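Local coordinates for core protein P7 (Pseudomonas phage phi12, PDB 2Q82), which is a structural protein of the phage core, probably serving in the assembly or stability of the viral polymerase complex, at residues A[17-20]-A[21-24]; A[94-98]-A[99-103]; A[110-113]-A[114-118]; A[120-123]-A[124-127]. All coordinates share one frame; numbering follows the deposited sequence.

Contact 1 (A[17-20]-A[21-24]); sequences NRLA and QYET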
# COMPACT_ATOMS: atom_id res chain seq x y z
N ASN A 17 -17.68 -14.63 -13.77
CA ASN A 17 -16.84 -14.68 -12.64
C ASN A 17 -15.47 -14.15 -12.98
O ASN A 17 -14.81 -13.56 -12.13
CB ASN A 17 -16.77 -16.10 -12.20
CG ASN A 17 -18.11 -16.60 -11.77
OD1 ASN A 17 -18.42 -17.78 -11.89
ND2 ASN A 17 -18.94 -15.69 -11.25
N ARG A 18 -15.03 -14.36 -14.21
CA ARG A 18 -13.71 -13.87 -14.57
C ARG A 18 -13.69 -12.37 -14.53
O ARG A 18 -12.79 -11.77 -13.96
CB ARG A 18 -13.30 -14.35 -15.95
CG ARG A 18 -12.95 -15.79 -15.91
CD ARG A 18 -12.20 -16.29 -17.12
NE ARG A 18 -12.76 -15.92 -18.41
CZ ARG A 18 -13.64 -16.64 -19.11
NH1 ARG A 18 -14.13 -17.78 -18.63
NH2 ARG A 18 -13.99 -16.25 -20.33
N LEU A 19 -14.70 -11.76 -15.13
CA LEU A 19 -14.76 -10.32 -15.16
C LEU A 19 -14.92 -9.72 -13.79
O LEU A 19 -14.44 -8.62 -13.53
CB LEU A 19 -15.93 -9.87 -16.00
CG LEU A 19 -15.78 -10.24 -17.47
CD1 LEU A 19 -17.14 -10.26 -18.10
CD2 LEU A 19 -14.87 -9.24 -18.16
N ALA A 20 -15.61 -10.44 -12.91
CA ALA A 20 -15.84 -9.95 -11.56
C ALA A 20 -14.52 -9.80 -10.83
O ALA A 20 -14.31 -8.84 -10.09
CB ALA A 20 -16.76 -10.89 -10.81
N GLN A 21 -13.61 -10.74 -11.06
CA GLN A 21 -12.32 -10.69 -10.40
C GLN A 21 -11.33 -9.71 -11.01
O GLN A 21 -10.58 -9.06 -10.29
CB GLN A 21 -11.72 -12.09 -10.25
CG GLN A 21 -11.25 -12.71 -11.53
CD GLN A 21 -10.46 -13.98 -11.30
OE1 GLN A 21 -9.23 -13.96 -11.24
NE2 GLN A 21 -11.17 -15.09 -11.15
N TYR A 22 -11.33 -9.57 -12.33
CA TYR A 22 -10.63 -8.46 -12.97
C TYR A 22 -11.04 -7.17 -12.30
O TYR A 22 -10.21 -6.37 -11.89
CB TYR A 22 -10.98 -8.35 -14.46
CG TYR A 22 -10.66 -9.56 -15.30
CD1 TYR A 22 -9.77 -10.53 -14.86
CD2 TYR A 22 -11.25 -9.73 -16.54
CE1 TYR A 22 -9.49 -11.63 -15.64
CE2 TYR A 22 -10.97 -10.82 -17.32
CZ TYR A 22 -10.09 -11.77 -16.86
OH TYR A 22 -9.82 -12.86 -17.65
N GLU A 23 -12.35 -6.97 -12.21
CA GLU A 23 -12.92 -5.72 -11.70
C GLU A 23 -12.42 -5.25 -10.34
O GLU A 23 -12.36 -4.05 -10.07
CB GLU A 23 -14.42 -5.83 -11.57
CG GLU A 23 -15.24 -5.83 -12.83
CD GLU A 23 -16.67 -6.22 -12.53
OE1 GLU A 23 -17.04 -6.16 -11.33
OE2 GLU A 23 -17.41 -6.59 -13.46
N THR A 24 -12.15 -6.21 -9.48
CA THR A 24 -11.71 -5.90 -8.14
C THR A 24 -10.25 -6.23 -7.85
O THR A 24 -9.87 -6.41 -6.69
CB THR A 24 -12.52 -6.65 -7.10
OG1 THR A 24 -12.43 -8.05 -7.40
CG2 THR A 24 -13.94 -6.26 -7.12
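The carbonyl oxygen of Arg18 accepts two N-H groups, one firmly and one weakly, in the last turns of helix 15-23, the N-terminal alpha helix of the P7 core domain. Tyr22 N gives it a nearly straight bond, Tyr22 N to Arg18 O 3.1 Å with an N-H...O angle of 175°, lying in the carbonyl plane. The N-H of Gln21 is shared between Asn17 O, its main acceptor, and, weakly, Arg18 O. The Tyr22 ring lies under the same carbonyl: Arg18 O sits over one face, 3.3 Å from Tyr22 CG and displaced toward the rim. Gln21 reaches this oxygen from another direction. Its CG stands between the backbone N and the carbonyl carbon (chi1 71°), which brings Gln21 CG to 3.0 Å from Arg18 O. Leu19 meets the ring obliquely, with Leu19 CD2 4.0 Å from Tyr22 CD2, and both side chains also pack on helix 112-127. The phenol OH of Tyr22 hydrogen-bonds Asp118, which also takes a salt bridge from Arg18, so the polar ends of these two helix neighbours are fixed by one carboxylate of the other helix. Glu23 N continues the alpha pattern to Leu19 O. The bonds of Thr24 are weaker: its OG1 makes a weak hydrogen bond to Ala20 O, at 3.4 Å.

Contact 2 (A[94-98]-A[99-103]); sequences QQPSA and LVDAE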
# COMPACT_ATOMS: atom_id res chain seq x y z
N GLN A 94 5.89 -6.15 -24.24
CA GLN A 94 6.39 -6.37 -22.89
C GLN A 94 7.84 -6.85 -22.85
O GLN A 94 8.22 -7.77 -23.58
CB GLN A 94 5.48 -7.36 -22.16
CG GLN A 94 5.85 -7.62 -20.72
CD GLN A 94 4.77 -8.42 -20.01
OE1 GLN A 94 3.82 -8.90 -20.63
NE2 GLN A 94 4.91 -8.58 -18.70
N GLN A 95 8.65 -6.22 -22.00
CA GLN A 95 10.07 -6.58 -21.80
C GLN A 95 10.24 -6.82 -20.32
O GLN A 95 10.67 -5.93 -19.58
CB GLN A 95 11.00 -5.46 -22.19
CG GLN A 95 10.75 -4.93 -23.55
CD GLN A 95 11.82 -3.96 -23.96
OE1 GLN A 95 11.90 -2.85 -23.45
NE2 GLN A 95 12.66 -4.39 -24.89
N PRO A 96 9.91 -8.03 -19.87
CA PRO A 96 9.99 -8.43 -18.47
C PRO A 96 11.29 -8.21 -17.75
O PRO A 96 12.39 -8.42 -18.29
CB PRO A 96 9.67 -9.92 -18.51
CG PRO A 96 8.84 -10.07 -19.71
CD PRO A 96 9.46 -9.14 -20.71
N SER A 97 11.14 -7.83 -16.49
CA SER A 97 12.26 -7.64 -15.60
C SER A 97 12.43 -8.98 -14.92
O SER A 97 11.50 -9.50 -14.30
CB SER A 97 11.94 -6.60 -14.54
OG SER A 97 12.72 -6.84 -13.37
N ALA A 98 13.62 -9.55 -15.05
CA ALA A 98 13.91 -10.83 -14.45
C ALA A 98 13.78 -10.76 -12.94
O ALA A 98 13.37 -11.73 -12.30
CB ALA A 98 15.30 -11.27 -14.83
N LEU A 99 14.14 -9.62 -12.37
CA LEU A 99 14.06 -9.44 -10.93
C LEU A 99 12.60 -9.48 -10.49
O LEU A 99 12.23 -10.23 -9.58
CB LEU A 99 14.69 -8.11 -10.53
CG LEU A 99 14.56 -7.72 -9.06
CD1 LEU A 99 15.22 -8.75 -8.19
CD2 LEU A 99 15.19 -6.36 -8.84
N VAL A 100 11.77 -8.67 -11.14
CA VAL A 100 10.35 -8.64 -10.79
C VAL A 100 9.73 -10.02 -11.01
O VAL A 100 8.99 -10.52 -10.16
CB VAL A 100 9.61 -7.58 -11.62
CG1 VAL A 100 8.10 -7.71 -11.42
CG2 VAL A 100 10.06 -6.20 -11.19
N ASP A 101 10.01 -10.64 -12.14
CA ASP A 101 9.44 -11.95 -12.40
C ASP A 101 9.77 -12.94 -11.29
O ASP A 101 8.93 -13.75 -10.90
CB ASP A 101 9.98 -12.53 -13.70
CG ASP A 101 9.43 -11.82 -14.91
OD1 ASP A 101 8.54 -10.96 -14.78
OD2 ASP A 101 9.91 -12.15 -16.01
N ALA A 102 11.01 -12.90 -10.81
CA ALA A 102 11.43 -13.81 -9.76
C ALA A 102 10.68 -13.50 -8.48
O ALA A 102 10.19 -14.39 -7.79
CB ALA A 102 12.92 -13.67 -9.53
N GLU A 103 10.60 -12.21 -8.18
CA GLU A 103 9.92 -11.74 -6.99
C GLU A 103 8.46 -12.13 -6.97
O GLU A 103 7.90 -12.42 -5.92
CB GLU A 103 10.03 -10.24 -6.91
CG GLU A 103 11.44 -9.78 -6.85
CD GLU A 103 11.93 -9.71 -5.44
OE1 GLU A 103 11.79 -10.71 -4.71
OE2 GLU A 103 12.44 -8.64 -5.07
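Leu99 CB lies 3.7 Å from Ser97 OG at the start of helix 98-103, where Ser97 is the N-cap residue that joins the preceding loop to the helix. The backbone N of Val100 is the one capped, donating to Ser97 OG at 3.0 Å, with a nearly straight N-H...O angle of 177°. The serine hydroxyl is placed for this by a first torsion of 153°, which swings OG away from its own backbone N and forward over the first turn. The same oxygen hydrogen-bonds Asp65, so the cap is tied to another loop of the domain. Val100 also folds its CG2 branch against the cap, 3.5 Å from Ser97 OG. Asp101 N then opens the regular alpha pattern by donating to Ser97 O at 2.9 Å. Its carboxylate turns back toward the loop, and Asp101 OD2 comes to 3.4 Å from Pro96 CB. The other oxygen, OD1, hydrogen-bonds Ser30 OG at the end of strand 25-30; Ser30 OG is also bonded to Ser97 N, which links both sides of the cap to the central sheet. Ala102 carries the helix one residue further, its backbone N reaching Ala98 O at 3.0 Å while Ala102 CB stands 3.4 Å from that same oxygen.

Contact 3 (A[110-113]-A[114-118]); sequences VSMV and RVLND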
# COMPACT_ATOMS: atom_id res chain seq x y z
N VAL A 110 -1.10 -14.51 -15.92
CA VAL A 110 -2.35 -14.48 -16.63
C VAL A 110 -2.14 -13.73 -17.92
O VAL A 110 -1.47 -12.69 -17.93
CB VAL A 110 -3.42 -13.82 -15.79
CG1 VAL A 110 -4.64 -13.54 -16.62
CG2 VAL A 110 -3.74 -14.71 -14.62
N SER A 111 -2.68 -14.24 -19.01
CA SER A 111 -2.48 -13.56 -20.28
C SER A 111 -3.37 -12.35 -20.45
O SER A 111 -4.59 -12.43 -20.36
CB SER A 111 -2.66 -14.51 -21.46
OG SER A 111 -2.69 -13.79 -22.67
N MSE A 112 -2.74 -11.22 -20.70
CA MSE A 112 -3.47 -9.98 -20.88
C MSE A 112 -4.39 -10.07 -22.09
O MSE A 112 -5.41 -9.40 -22.15
CB MSE A 112 -2.52 -8.82 -21.08
CG MSE A 112 -3.24 -7.48 -21.12
SE MSE A 112 -3.67 -6.89 -19.30
CE MSE A 112 -5.39 -5.98 -19.51
N VAL A 113 -4.02 -10.88 -23.07
CA VAL A 113 -4.83 -11.05 -24.26
C VAL A 113 -6.18 -11.67 -23.88
O VAL A 113 -7.23 -11.26 -24.37
CB VAL A 113 -4.12 -11.93 -25.26
CG1 VAL A 113 -5.05 -12.27 -26.42
CG2 VAL A 113 -2.88 -11.22 -25.77
N ARG A 114 -6.13 -12.66 -23.00
CA ARG A 114 -7.35 -13.30 -22.56
C ARG A 114 -8.17 -12.30 -21.78
O ARG A 114 -9.38 -12.24 -21.96
CB ARG A 114 -6.99 -14.50 -21.69
CG ARG A 114 -8.13 -15.02 -20.85
CD ARG A 114 -8.85 -16.16 -21.46
NE ARG A 114 -9.08 -15.96 -22.88
CZ ARG A 114 -10.28 -15.78 -23.40
NH1 ARG A 114 -11.35 -15.78 -22.61
NH2 ARG A 114 -10.42 -15.63 -24.71
N VAL A 115 -7.54 -11.50 -20.92
CA VAL A 115 -8.26 -10.50 -20.15
C VAL A 115 -8.99 -9.51 -21.07
O VAL A 115 -10.17 -9.24 -20.90
CB VAL A 115 -7.28 -9.72 -19.26
CG1 VAL A 115 -7.96 -8.50 -18.66
CG2 VAL A 115 -6.75 -10.62 -18.16
N LEU A 116 -8.27 -8.98 -22.04
CA LEU A 116 -8.85 -8.02 -22.96
C LEU A 116 -9.98 -8.64 -23.78
O LEU A 116 -10.99 -7.99 -24.03
CB LEU A 116 -7.77 -7.49 -23.89
CG LEU A 116 -6.77 -6.61 -23.15
CD1 LEU A 116 -5.59 -6.31 -24.04
CD2 LEU A 116 -7.44 -5.31 -22.71
N ASN A 117 -9.79 -9.89 -24.19
CA ASN A 117 -10.79 -10.60 -24.96
C ASN A 117 -12.10 -10.64 -24.18
O ASN A 117 -13.15 -10.30 -24.69
CB ASN A 117 -10.35 -12.04 -25.19
CG ASN A 117 -9.35 -12.17 -26.32
OD1 ASN A 117 -8.85 -13.27 -26.58
ND2 ASN A 117 -9.06 -11.08 -27.01
N ASP A 118 -12.01 -11.06 -22.93
CA ASP A 118 -13.18 -11.17 -22.08
C ASP A 118 -13.93 -9.86 -21.94
O ASP A 118 -15.15 -9.81 -22.06
CB ASP A 118 -12.80 -11.66 -20.68
CG ASP A 118 -12.37 -13.11 -20.69
OD1 ASP A 118 -12.86 -13.87 -21.55
OD2 ASP A 118 -11.56 -13.50 -19.82
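Ser111 is the N-cap where strand 109-111, outermost in this chain, passes into the long C-terminal helix 112-127. Its OG takes the capping bond from Val113 N, which is weak, with an N-H...O angle of 132°, while its carbonyl oxygen starts the alpha pattern by accepting from Val115 N at 3.1 Å. Before the turn, Val110 on the strand crosses Val115 at about a right angle, Val110 CG1 lying 3.9 Å from Val115 CG2. On the buried side the selenomethionine Met112 reaches forward along the helix. Bends at its second and third torsions bring the methyl CE to 3.7 Å from Val115 CG1 and 3.9 Å from Leu116 CD2, so one methyl bridges two successive residues of the next turn. Ile38 and Phe41 in a loop also pack on Met112, setting this patch in the hydrophobic core. Around the helix, Arg114 and Asp118 form a salt bridge one turn apart, Arg114 NH1 to Asp118 OD1 2.7 Å, through an oxygen shared with helix 15-23. On the exposed side Val113 and Asn117 lie alongside each other and point the same way, with Val113 CG1 3.9 Å from Asn117 OD1.

Contact 4 (A[120-123]-A[124-127]); sequences ADEQ and LVKA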
# COMPACT_ATOMS: atom_id res chain seq x y z
N ALA A 120 -13.78 -7.24 -23.93
CA ALA A 120 -14.30 -6.81 -25.21
C ALA A 120 -15.54 -7.62 -25.54
O ALA A 120 -16.54 -7.07 -26.01
CB ALA A 120 -13.26 -6.99 -26.30
N ASP A 121 -15.48 -8.92 -25.30
CA ASP A 121 -16.62 -9.78 -25.60
C ASP A 121 -17.83 -9.40 -24.76
O ASP A 121 -18.95 -9.40 -25.25
CB ASP A 121 -16.29 -11.25 -25.32
CG ASP A 121 -15.29 -11.82 -26.31
OD1 ASP A 121 -15.06 -11.21 -27.37
OD2 ASP A 121 -14.75 -12.91 -26.02
N GLU A 122 -17.60 -9.07 -23.50
CA GLU A 122 -18.73 -8.73 -22.65
C GLU A 122 -19.34 -7.41 -23.07
O GLU A 122 -20.53 -7.16 -22.88
CB GLU A 122 -18.28 -8.69 -21.20
CG GLU A 122 -19.35 -8.26 -20.21
CD GLU A 122 -20.65 -9.06 -20.30
OE1 GLU A 122 -20.62 -10.28 -20.58
OE2 GLU A 122 -21.71 -8.44 -20.06
N GLN A 123 -18.52 -6.57 -23.68
CA GLN A 123 -18.98 -5.29 -24.13
C GLN A 123 -19.91 -5.46 -25.34
O GLN A 123 -20.87 -4.71 -25.50
CB GLN A 123 -17.77 -4.41 -24.44
CG GLN A 123 -18.09 -3.03 -24.95
CD GLN A 123 -19.22 -2.35 -24.19
OE1 GLN A 123 -20.07 -1.71 -24.79
NE2 GLN A 123 -19.23 -2.49 -22.86
N LEU A 124 -19.65 -6.46 -26.18
CA LEU A 124 -20.50 -6.74 -27.33
C LEU A 124 -21.88 -7.15 -26.83
O LEU A 124 -22.91 -6.81 -27.41
CB LEU A 124 -19.96 -7.91 -28.15
CG LEU A 124 -18.63 -7.75 -28.87
CD1 LEU A 124 -18.28 -9.00 -29.66
CD2 LEU A 124 -18.71 -6.54 -29.77
N VAL A 125 -21.87 -7.91 -25.75
CA VAL A 125 -23.09 -8.40 -25.15
C VAL A 125 -23.92 -7.23 -24.67
O VAL A 125 -25.14 -7.15 -24.89
CB VAL A 125 -22.76 -9.23 -23.94
CG1 VAL A 125 -24.03 -9.58 -23.19
CG2 VAL A 125 -22.03 -10.46 -24.37
N LYS A 126 -23.22 -6.36 -23.97
CA LYS A 126 -23.83 -5.17 -23.42
C LYS A 126 -24.33 -4.28 -24.50
O LYS A 126 -25.38 -3.68 -24.36
CB LYS A 126 -22.83 -4.37 -22.59
CG LYS A 126 -22.45 -5.09 -21.32
CD LYS A 126 -21.91 -4.19 -20.20
CE LYS A 126 -22.02 -4.91 -18.85
NZ LYS A 126 -21.22 -4.27 -17.78
N ALA A 127 -23.59 -4.17 -25.60
CA ALA A 127 -24.02 -3.31 -26.68
C ALA A 127 -25.20 -3.91 -27.41
O ALA A 127 -25.97 -3.21 -28.05
CB ALA A 127 -22.88 -3.07 -27.62
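Ala120 touches Leu124 one turn further on in the C-terminal part of helix 112-127, a largely exposed stretch of alpha helix. Its carbonyl oxygen accepts from Leu124 N at 3.2 Å, and the leucine CG leans over the same oxygen. Asp121 offers its carbonyl to two donors, but both bonds are weak: Leu124 N approaches at a poor angle of 124°, and Val125 N is straighter but long. The CG2 branch of Val125 adds a contact, 3.4 Å from Asp121 O. Glu122 meets two residues of the next turn. Its CG is anti to the backbone N (chi1 176°) and the chain then bends at the second torsion, which turns the carboxylate along the helix toward them. There its two oxygens part company: OE1 lies 4.0 Å from Val125 CG2, while OE2 meets the aliphatic part of Lys126, 3.7 Å from both CG and CE. The ammonium NZ of Lys126 stays 4.8 Å from Glu122 OE2, too far for a salt bridge, though the opposite charges probably attract. The Glu122 side chain also touches Leu15, Gln16 and Leu19 of helix 15-23, which places it at the seam between the two helices. Gln123, on the outer side, crosses Lys126 at about a right angle, its amide NE2 4.1 Å from Lys126 CB, and its backbone O accepts from Ala127 N at 2.8 Å.

In the fold
All four contacts are local and follow one another along the chain, so none nests within or crosses another. Contact 1 ends the N-terminal helix 15-23 just before strand 25-30, the middle strand of the five-stranded parallel sheet. Contact 2 closes the turn from the loop after strand 84-89 into helix 98-103; it lies across the chain's centre from contact 1, about 24 Å between centres. Contact 3 makes the passage from strand 109-111, outermost in this chain, into helix 112-127, which contact 4 carries outward. Contacts 1 and 3 meet directly through Asp118 and the packing of Tyr22 on Val115, and Leu19 extends the seam to Glu122 of contact 4, joining the first and last helices.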